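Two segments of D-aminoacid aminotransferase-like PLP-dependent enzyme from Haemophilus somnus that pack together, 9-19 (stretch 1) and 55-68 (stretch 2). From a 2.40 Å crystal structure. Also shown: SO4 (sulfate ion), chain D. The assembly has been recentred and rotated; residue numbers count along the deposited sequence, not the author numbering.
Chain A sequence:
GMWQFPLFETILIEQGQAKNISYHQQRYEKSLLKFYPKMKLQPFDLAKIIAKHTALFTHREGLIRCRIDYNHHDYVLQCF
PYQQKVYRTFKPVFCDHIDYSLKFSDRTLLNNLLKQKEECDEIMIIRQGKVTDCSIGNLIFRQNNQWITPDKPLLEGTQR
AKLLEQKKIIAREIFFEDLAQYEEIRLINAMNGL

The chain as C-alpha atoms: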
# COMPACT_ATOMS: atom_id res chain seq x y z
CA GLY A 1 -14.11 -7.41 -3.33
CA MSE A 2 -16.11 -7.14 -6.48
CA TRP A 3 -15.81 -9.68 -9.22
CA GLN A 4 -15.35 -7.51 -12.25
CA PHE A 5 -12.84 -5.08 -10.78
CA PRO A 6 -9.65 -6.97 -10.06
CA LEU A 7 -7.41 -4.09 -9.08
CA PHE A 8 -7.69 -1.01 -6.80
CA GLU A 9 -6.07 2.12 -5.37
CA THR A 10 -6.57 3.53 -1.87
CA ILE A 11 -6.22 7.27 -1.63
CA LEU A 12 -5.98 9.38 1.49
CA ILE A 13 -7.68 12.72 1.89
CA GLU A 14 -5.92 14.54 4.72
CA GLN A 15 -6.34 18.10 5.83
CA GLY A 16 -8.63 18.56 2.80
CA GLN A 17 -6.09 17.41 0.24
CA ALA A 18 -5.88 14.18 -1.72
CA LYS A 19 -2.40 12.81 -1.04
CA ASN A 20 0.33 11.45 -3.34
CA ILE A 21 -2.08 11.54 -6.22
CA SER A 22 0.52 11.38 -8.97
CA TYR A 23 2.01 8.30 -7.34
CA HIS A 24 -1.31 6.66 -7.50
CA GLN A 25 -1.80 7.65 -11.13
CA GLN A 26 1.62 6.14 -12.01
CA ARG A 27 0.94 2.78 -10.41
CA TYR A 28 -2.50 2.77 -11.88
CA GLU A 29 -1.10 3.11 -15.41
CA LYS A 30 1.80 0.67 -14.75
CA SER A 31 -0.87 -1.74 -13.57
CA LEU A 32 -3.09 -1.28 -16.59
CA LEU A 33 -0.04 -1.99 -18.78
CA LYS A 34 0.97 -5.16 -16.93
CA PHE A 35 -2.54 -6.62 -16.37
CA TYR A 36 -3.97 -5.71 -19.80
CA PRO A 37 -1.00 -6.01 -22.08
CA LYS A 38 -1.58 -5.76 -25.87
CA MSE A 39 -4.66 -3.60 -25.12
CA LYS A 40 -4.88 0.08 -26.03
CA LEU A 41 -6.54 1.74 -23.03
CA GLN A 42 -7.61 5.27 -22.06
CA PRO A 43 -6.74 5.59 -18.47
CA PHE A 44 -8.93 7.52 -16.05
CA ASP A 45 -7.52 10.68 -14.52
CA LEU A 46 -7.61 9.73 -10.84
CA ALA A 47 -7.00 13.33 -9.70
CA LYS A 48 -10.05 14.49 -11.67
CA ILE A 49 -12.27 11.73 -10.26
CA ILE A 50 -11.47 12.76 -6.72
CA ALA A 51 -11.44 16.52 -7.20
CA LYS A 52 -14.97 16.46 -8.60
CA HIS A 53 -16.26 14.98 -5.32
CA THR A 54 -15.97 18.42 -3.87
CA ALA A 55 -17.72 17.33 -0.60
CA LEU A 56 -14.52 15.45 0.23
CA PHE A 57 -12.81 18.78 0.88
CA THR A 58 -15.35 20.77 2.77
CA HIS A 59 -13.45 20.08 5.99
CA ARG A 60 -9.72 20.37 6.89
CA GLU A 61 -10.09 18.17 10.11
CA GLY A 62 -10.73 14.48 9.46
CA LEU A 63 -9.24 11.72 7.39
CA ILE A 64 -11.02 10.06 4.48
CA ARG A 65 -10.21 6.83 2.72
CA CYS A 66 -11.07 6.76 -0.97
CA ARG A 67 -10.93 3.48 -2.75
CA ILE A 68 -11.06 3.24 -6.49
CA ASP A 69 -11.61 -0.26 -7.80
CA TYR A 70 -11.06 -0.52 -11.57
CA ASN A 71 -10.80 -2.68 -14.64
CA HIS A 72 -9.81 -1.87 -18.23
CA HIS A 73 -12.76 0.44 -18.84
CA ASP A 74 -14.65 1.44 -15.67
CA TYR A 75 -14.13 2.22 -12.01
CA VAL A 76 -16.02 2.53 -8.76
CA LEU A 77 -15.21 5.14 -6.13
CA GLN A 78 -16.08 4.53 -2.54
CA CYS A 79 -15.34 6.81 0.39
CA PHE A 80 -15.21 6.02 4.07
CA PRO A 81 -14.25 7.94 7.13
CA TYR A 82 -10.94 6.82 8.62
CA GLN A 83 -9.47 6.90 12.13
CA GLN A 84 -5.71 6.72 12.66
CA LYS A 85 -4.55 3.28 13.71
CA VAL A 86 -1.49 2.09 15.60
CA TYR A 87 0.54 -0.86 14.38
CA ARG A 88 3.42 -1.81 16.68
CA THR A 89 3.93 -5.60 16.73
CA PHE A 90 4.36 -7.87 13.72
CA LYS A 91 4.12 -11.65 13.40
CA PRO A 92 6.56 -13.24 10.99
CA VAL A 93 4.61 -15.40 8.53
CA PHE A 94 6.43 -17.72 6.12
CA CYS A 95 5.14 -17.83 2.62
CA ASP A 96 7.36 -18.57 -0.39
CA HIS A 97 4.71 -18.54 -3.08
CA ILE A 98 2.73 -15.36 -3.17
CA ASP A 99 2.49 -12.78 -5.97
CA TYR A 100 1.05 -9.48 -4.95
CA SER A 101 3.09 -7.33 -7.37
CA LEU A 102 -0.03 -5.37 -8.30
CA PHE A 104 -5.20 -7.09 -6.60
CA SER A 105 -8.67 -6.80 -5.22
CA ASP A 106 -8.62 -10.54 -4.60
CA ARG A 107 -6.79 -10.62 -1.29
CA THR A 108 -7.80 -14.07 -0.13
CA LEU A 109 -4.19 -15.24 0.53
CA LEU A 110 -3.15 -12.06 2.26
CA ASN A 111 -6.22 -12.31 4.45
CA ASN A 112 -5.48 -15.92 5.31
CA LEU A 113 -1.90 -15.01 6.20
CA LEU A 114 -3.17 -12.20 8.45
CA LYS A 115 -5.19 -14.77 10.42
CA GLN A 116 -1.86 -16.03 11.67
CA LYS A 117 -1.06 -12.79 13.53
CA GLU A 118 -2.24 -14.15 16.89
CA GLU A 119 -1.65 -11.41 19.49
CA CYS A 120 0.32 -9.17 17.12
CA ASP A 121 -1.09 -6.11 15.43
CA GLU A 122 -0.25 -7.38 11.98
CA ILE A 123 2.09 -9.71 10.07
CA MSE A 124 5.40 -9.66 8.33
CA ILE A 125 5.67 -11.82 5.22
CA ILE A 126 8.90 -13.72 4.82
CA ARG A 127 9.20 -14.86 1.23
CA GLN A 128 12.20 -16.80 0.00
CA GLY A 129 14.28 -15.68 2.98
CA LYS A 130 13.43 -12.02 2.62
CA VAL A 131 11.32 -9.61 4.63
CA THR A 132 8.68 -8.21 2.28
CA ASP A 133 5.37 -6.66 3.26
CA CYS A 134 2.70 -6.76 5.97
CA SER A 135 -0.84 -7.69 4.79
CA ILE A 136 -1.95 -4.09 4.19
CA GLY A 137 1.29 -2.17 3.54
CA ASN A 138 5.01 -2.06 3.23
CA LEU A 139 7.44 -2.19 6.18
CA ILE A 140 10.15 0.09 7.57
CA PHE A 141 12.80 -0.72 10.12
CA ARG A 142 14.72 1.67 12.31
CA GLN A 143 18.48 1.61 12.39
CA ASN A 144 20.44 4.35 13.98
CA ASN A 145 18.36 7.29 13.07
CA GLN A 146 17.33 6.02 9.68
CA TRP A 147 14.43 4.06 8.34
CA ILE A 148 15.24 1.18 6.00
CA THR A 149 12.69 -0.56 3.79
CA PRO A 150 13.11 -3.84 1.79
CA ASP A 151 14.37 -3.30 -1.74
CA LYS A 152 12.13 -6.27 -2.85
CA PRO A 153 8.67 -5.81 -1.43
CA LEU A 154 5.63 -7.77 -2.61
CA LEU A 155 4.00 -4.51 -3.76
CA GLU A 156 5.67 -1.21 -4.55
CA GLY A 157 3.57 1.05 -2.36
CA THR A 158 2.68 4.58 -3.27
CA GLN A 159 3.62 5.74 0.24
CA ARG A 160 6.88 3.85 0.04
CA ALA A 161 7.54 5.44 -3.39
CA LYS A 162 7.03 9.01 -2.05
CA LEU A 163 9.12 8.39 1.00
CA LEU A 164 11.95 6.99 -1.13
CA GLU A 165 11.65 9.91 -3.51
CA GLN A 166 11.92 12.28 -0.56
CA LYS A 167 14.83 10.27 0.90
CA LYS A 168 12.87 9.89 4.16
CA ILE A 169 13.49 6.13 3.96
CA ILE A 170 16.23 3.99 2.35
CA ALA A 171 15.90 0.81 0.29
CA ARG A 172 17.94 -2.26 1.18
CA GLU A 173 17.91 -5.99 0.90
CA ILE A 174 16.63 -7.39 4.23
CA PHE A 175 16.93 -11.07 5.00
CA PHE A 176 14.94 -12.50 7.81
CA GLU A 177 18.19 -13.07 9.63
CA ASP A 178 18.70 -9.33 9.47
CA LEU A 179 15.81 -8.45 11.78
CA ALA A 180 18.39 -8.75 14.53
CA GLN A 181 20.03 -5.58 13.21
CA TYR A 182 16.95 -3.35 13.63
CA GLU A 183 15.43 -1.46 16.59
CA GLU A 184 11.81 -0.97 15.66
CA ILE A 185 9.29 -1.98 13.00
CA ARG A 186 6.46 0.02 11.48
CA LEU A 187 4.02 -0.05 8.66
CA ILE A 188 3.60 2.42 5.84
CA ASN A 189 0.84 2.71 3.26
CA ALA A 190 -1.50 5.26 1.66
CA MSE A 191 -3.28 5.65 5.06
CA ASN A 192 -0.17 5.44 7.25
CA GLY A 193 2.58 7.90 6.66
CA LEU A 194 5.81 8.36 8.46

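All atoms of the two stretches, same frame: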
# COMPACT_ATOMS: atom_id res chain seq x y z
N GLU A 9 -6.96 1.11 -5.94
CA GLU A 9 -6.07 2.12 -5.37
C GLU A 9 -6.76 2.67 -4.12
O GLU A 9 -7.98 2.83 -4.11
CB GLU A 9 -5.80 3.24 -6.38
CG GLU A 9 -4.85 2.85 -7.53
CD GLU A 9 -3.39 2.69 -7.07
OE1 GLU A 9 -3.00 3.40 -6.12
OE2 GLU A 9 -2.65 1.85 -7.64
N THR A 10 -6.01 2.94 -3.07
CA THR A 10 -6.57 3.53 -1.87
C THR A 10 -5.90 4.87 -1.67
O THR A 10 -4.69 4.94 -1.49
CB THR A 10 -6.32 2.63 -0.67
OG1 THR A 10 -6.88 1.35 -0.96
CG2 THR A 10 -6.96 3.14 0.60
N ILE A 11 -6.71 5.92 -1.71
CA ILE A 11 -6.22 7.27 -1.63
C ILE A 11 -6.66 7.95 -0.35
O ILE A 11 -7.81 7.85 0.09
CB ILE A 11 -6.72 8.07 -2.82
CG1 ILE A 11 -6.19 7.41 -4.12
CG2 ILE A 11 -6.34 9.56 -2.67
CD1 ILE A 11 -7.05 7.68 -5.33
N LEU A 12 -5.71 8.64 0.27
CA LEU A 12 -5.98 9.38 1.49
C LEU A 12 -6.36 10.82 1.16
O LEU A 12 -5.77 11.44 0.29
CB LEU A 12 -4.73 9.34 2.37
CG LEU A 12 -4.67 10.18 3.64
CD1 LEU A 12 -5.74 9.77 4.63
CD2 LEU A 12 -3.25 10.06 4.26
N ILE A 13 -7.40 11.30 1.82
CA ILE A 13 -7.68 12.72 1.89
C ILE A 13 -7.26 13.11 3.30
O ILE A 13 -7.70 12.54 4.28
CB ILE A 13 -9.15 13.05 1.72
CG1 ILE A 13 -9.75 12.33 0.48
CG2 ILE A 13 -9.33 14.54 1.65
CD1 ILE A 13 -9.01 12.48 -0.80
N GLU A 14 -6.38 14.09 3.41
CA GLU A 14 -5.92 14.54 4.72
C GLU A 14 -5.79 16.02 4.73
O GLU A 14 -5.17 16.59 3.85
CB GLU A 14 -4.56 13.90 5.05
CG GLU A 14 -3.84 14.53 6.23
CD GLU A 14 -2.54 13.83 6.49
OE1 GLU A 14 -1.84 13.46 5.52
OE2 GLU A 14 -2.19 13.64 7.67
N GLN A 15 -6.37 16.64 5.74
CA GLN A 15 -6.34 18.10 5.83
C GLN A 15 -6.94 18.68 4.54
O GLN A 15 -6.42 19.65 4.03
CB GLN A 15 -4.89 18.58 5.92
CG GLN A 15 -4.06 17.91 7.00
CD GLN A 15 -3.78 18.79 8.15
OE1 GLN A 15 -4.62 19.63 8.53
NE2 GLN A 15 -2.57 18.64 8.72
N GLY A 16 -7.96 18.03 3.98
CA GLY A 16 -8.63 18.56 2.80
C GLY A 16 -7.76 18.55 1.55
O GLY A 16 -7.99 19.33 0.63
N GLN A 17 -6.76 17.69 1.52
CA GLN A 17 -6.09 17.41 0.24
C GLN A 17 -5.99 15.91 -0.03
O GLN A 17 -5.77 15.12 0.87
CB GLN A 17 -4.68 17.97 0.21
CG GLN A 17 -4.51 19.46 0.40
CD GLN A 17 -3.08 19.75 0.81
OE1 GLN A 17 -2.18 18.92 0.58
NE2 GLN A 17 -2.85 20.89 1.46
N ALA A 18 -6.14 15.54 -1.28
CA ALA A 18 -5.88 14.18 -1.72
C ALA A 18 -4.36 14.07 -1.68
O ALA A 18 -3.67 14.97 -2.09
CB ALA A 18 -6.41 13.95 -3.15
N LYS A 19 -3.84 12.96 -1.18
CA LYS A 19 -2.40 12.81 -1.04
C LYS A 19 -1.73 11.89 -2.06
O LYS A 19 -2.27 10.84 -2.40
CB LYS A 19 -2.10 12.24 0.34
CG LYS A 19 -2.51 13.16 1.47
CD LYS A 19 -1.83 14.51 1.34
CE LYS A 19 -1.55 15.06 2.70
NZ LYS A 19 -0.88 16.40 2.68
N ALA A 55 -17.34 17.49 -2.03
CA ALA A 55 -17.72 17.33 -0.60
C ALA A 55 -16.57 16.70 0.22
O ALA A 55 -16.53 16.76 1.42
CB ALA A 55 -18.99 16.50 -0.44
N LEU A 56 -15.64 16.08 -0.48
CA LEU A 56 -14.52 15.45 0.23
C LEU A 56 -13.62 16.52 0.86
O LEU A 56 -12.85 16.22 1.74
CB LEU A 56 -13.66 14.60 -0.71
CG LEU A 56 -14.22 13.29 -1.23
CD1 LEU A 56 -13.22 12.68 -2.18
CD2 LEU A 56 -14.53 12.33 -0.11
N PHE A 57 -13.75 17.75 0.44
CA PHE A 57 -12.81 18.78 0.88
C PHE A 57 -13.43 19.88 1.66
O PHE A 57 -12.78 20.84 1.94
CB PHE A 57 -12.11 19.38 -0.34
CG PHE A 57 -11.60 18.33 -1.27
CD1 PHE A 57 -10.53 17.57 -0.92
CD2 PHE A 57 -12.22 18.08 -2.45
CE1 PHE A 57 -10.10 16.57 -1.74
CE2 PHE A 57 -11.77 17.07 -3.30
CZ PHE A 57 -10.72 16.33 -2.93
N THR A 58 -14.69 19.75 2.00
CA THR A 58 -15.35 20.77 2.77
C THR A 58 -14.65 21.01 4.10
O THR A 58 -14.63 22.13 4.61
CB THR A 58 -16.81 20.40 3.01
OG1 THR A 58 -17.51 20.50 1.76
CG2 THR A 58 -17.45 21.35 4.04
N HIS A 59 -14.05 19.97 4.66
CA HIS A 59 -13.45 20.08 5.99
C HIS A 59 -11.96 19.72 5.97
O HIS A 59 -11.55 18.80 5.27
CB HIS A 59 -14.19 19.17 6.97
CG HIS A 59 -15.62 19.56 7.20
ND1 HIS A 59 -15.99 20.70 7.89
CD2 HIS A 59 -16.77 18.94 6.84
CE1 HIS A 59 -17.31 20.77 7.94
NE2 HIS A 59 -17.81 19.71 7.32
N ARG A 60 -11.17 20.51 6.73
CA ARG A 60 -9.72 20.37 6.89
C ARG A 60 -9.49 19.25 7.93
O ARG A 60 -8.72 18.35 7.66
CB ARG A 60 -9.02 21.70 7.26
N GLU A 61 -10.19 19.27 9.08
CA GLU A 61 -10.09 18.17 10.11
C GLU A 61 -10.71 16.90 9.50
O GLU A 61 -11.56 16.97 8.57
CB GLU A 61 -10.69 18.53 11.49
CG GLU A 61 -9.69 19.23 12.46
N GLY A 62 -10.23 15.75 9.96
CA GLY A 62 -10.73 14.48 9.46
C GLY A 62 -9.91 13.86 8.36
O GLY A 62 -9.26 14.52 7.58
N LEU A 63 -9.93 12.54 8.35
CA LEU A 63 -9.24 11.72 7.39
C LEU A 63 -10.28 10.94 6.61
O LEU A 63 -11.24 10.48 7.18
CB LEU A 63 -8.31 10.74 8.11
CG LEU A 63 -7.19 11.34 8.96
CD1 LEU A 63 -6.52 10.29 9.77
CD2 LEU A 63 -6.20 12.06 8.06
N ILE A 64 -10.08 10.78 5.32
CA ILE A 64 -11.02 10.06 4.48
C ILE A 64 -10.25 9.05 3.66
O ILE A 64 -9.17 9.35 3.16
CB ILE A 64 -11.82 11.02 3.53
CG1 ILE A 64 -12.58 12.10 4.35
CG2 ILE A 64 -12.81 10.23 2.68
CD1 ILE A 64 -13.37 13.17 3.46
N ARG A 65 -10.81 7.87 3.53
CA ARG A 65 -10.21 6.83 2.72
C ARG A 65 -11.04 6.69 1.46
O ARG A 65 -12.24 6.44 1.51
CB ARG A 65 -10.21 5.53 3.49
CG ARG A 65 -9.77 4.32 2.68
CD ARG A 65 -9.41 3.14 3.58
NE ARG A 65 -10.57 2.68 4.31
CZ ARG A 65 -11.44 1.81 3.81
NH1 ARG A 65 -11.21 1.31 2.61
NH2 ARG A 65 -12.53 1.43 4.49
N CYS A 66 -10.41 6.93 0.33
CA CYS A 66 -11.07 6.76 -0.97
C CYS A 66 -10.47 5.57 -1.68
O CYS A 66 -9.27 5.50 -1.89
CB CYS A 66 -10.87 7.96 -1.88
SG CYS A 66 -11.55 9.49 -1.27
N ARG A 67 -11.34 4.66 -2.05
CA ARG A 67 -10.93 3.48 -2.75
C ARG A 67 -11.50 3.51 -4.15
O ARG A 67 -12.72 3.70 -4.34
CB ARG A 67 -11.49 2.29 -2.02
CG ARG A 67 -10.96 0.99 -2.54
CD ARG A 67 -11.65 -0.17 -1.83
NE ARG A 67 -11.53 -1.41 -2.59
CZ ARG A 67 -10.95 -2.50 -2.12
NH1 ARG A 67 -10.47 -2.50 -0.88
NH2 ARG A 67 -10.89 -3.59 -2.84
N ILE A 68 -10.62 3.34 -5.14
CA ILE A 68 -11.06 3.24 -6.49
C ILE A 68 -10.75 1.85 -7.01
O ILE A 68 -9.59 1.51 -7.20
CB ILE A 68 -10.39 4.26 -7.41
CG1 ILE A 68 -10.69 5.70 -6.95
CG2 ILE A 68 -10.90 4.04 -8.86
CD1 ILE A 68 -9.93 6.81 -7.75
S SO4 D . -12.87 22.01 9.32
O1 SO4 D . -12.17 22.56 8.14
O2 SO4 D . -12.13 22.38 10.53
O3 SO4 D . -12.91 20.54 9.35
O4 SO4 D . -14.23 22.53 9.33
O HOH W 1 -9.10 0.28 0.84
O HOH W 2 -9.25 15.98 4.76

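Strands 9-14 and 63-68 run antiparallel, their N-to-C directions 154° apart and their axes approaching to 4.6 Å. The register is set by three hydrogen-bonded pairs, each closed by two backbone bonds: E9 N to I68 O and I68 N to E9 O, both 2.9 Å; I11 N to C66 O at 2.6 Å and C66 N to I11 O at 2.8 Å; I13 N to I64 O at 3.0 Å and I64 N to I13 O at 3.1 Å. Their N-H...O angles, 151° to 177°, support the assignment. Between them lie the non-hydrogen-bonded pairs T10-R67 and L12-R65, where alpha hydrogens approach carbonyls, as from T10 CA to C66 O (3.3 Å) and from L12 CA to I64 O (3.6 Å).

Strand alternation sorts the side chains. E9, I11, I13, C66, I64 and I68 share one face, and I13 is its chief bump, with 108 Å² covered by the other stretch. It sits in a hollow walled by several residues: I13 CB lies 3.8 Å from I64 CB, I13 CG1 is 3.8 Å from C66 SG and 4.4 Å from L56 CD1, and I13 CG2 is 4.0 Å from F57 CE1. Further along, I11 CD1 meets I68 CD1 at 3.9 Å, extending the apolar surface. E9 starts on this face, but its end leads away, and its carboxylate is hydrogen-bonded elsewhere in the structure.

The face bearing T10, L12, R65 and R67 is more mixed. L12 CD1 reaches L63 CD2 at 4.1 Å, and the aliphatic part of E14 adds to that patch, its CG 3.9 Å from L63 CD2. T10 CG2 packs on R65 CG at 3.7 Å, while water 1 links their polar ends, 3.1 Å from T10 OG1 and 2.9 Å from R65 NH1, the latter bond weak.

Past the paired strands, a type I' turn from E14 to Q17 fits against the segment 57-62. E14 N to Q17 O (2.8 Å) and Q17 N to E14 O (3.0 Å) close it. G16 has a positive phi of 68°, which by itself favours glycine; an ideal CB would lie 3.5 Å from H59 O, a contact and not a clash. F57 CD1 lies 3.5 Å from G16 O, and Q15 CA approaches R60 O at 3.0 Å. Water 2 bridges the remaining gap, accepting from G16 N at 2.5 Å and donating to G62 O at 3.2 Å.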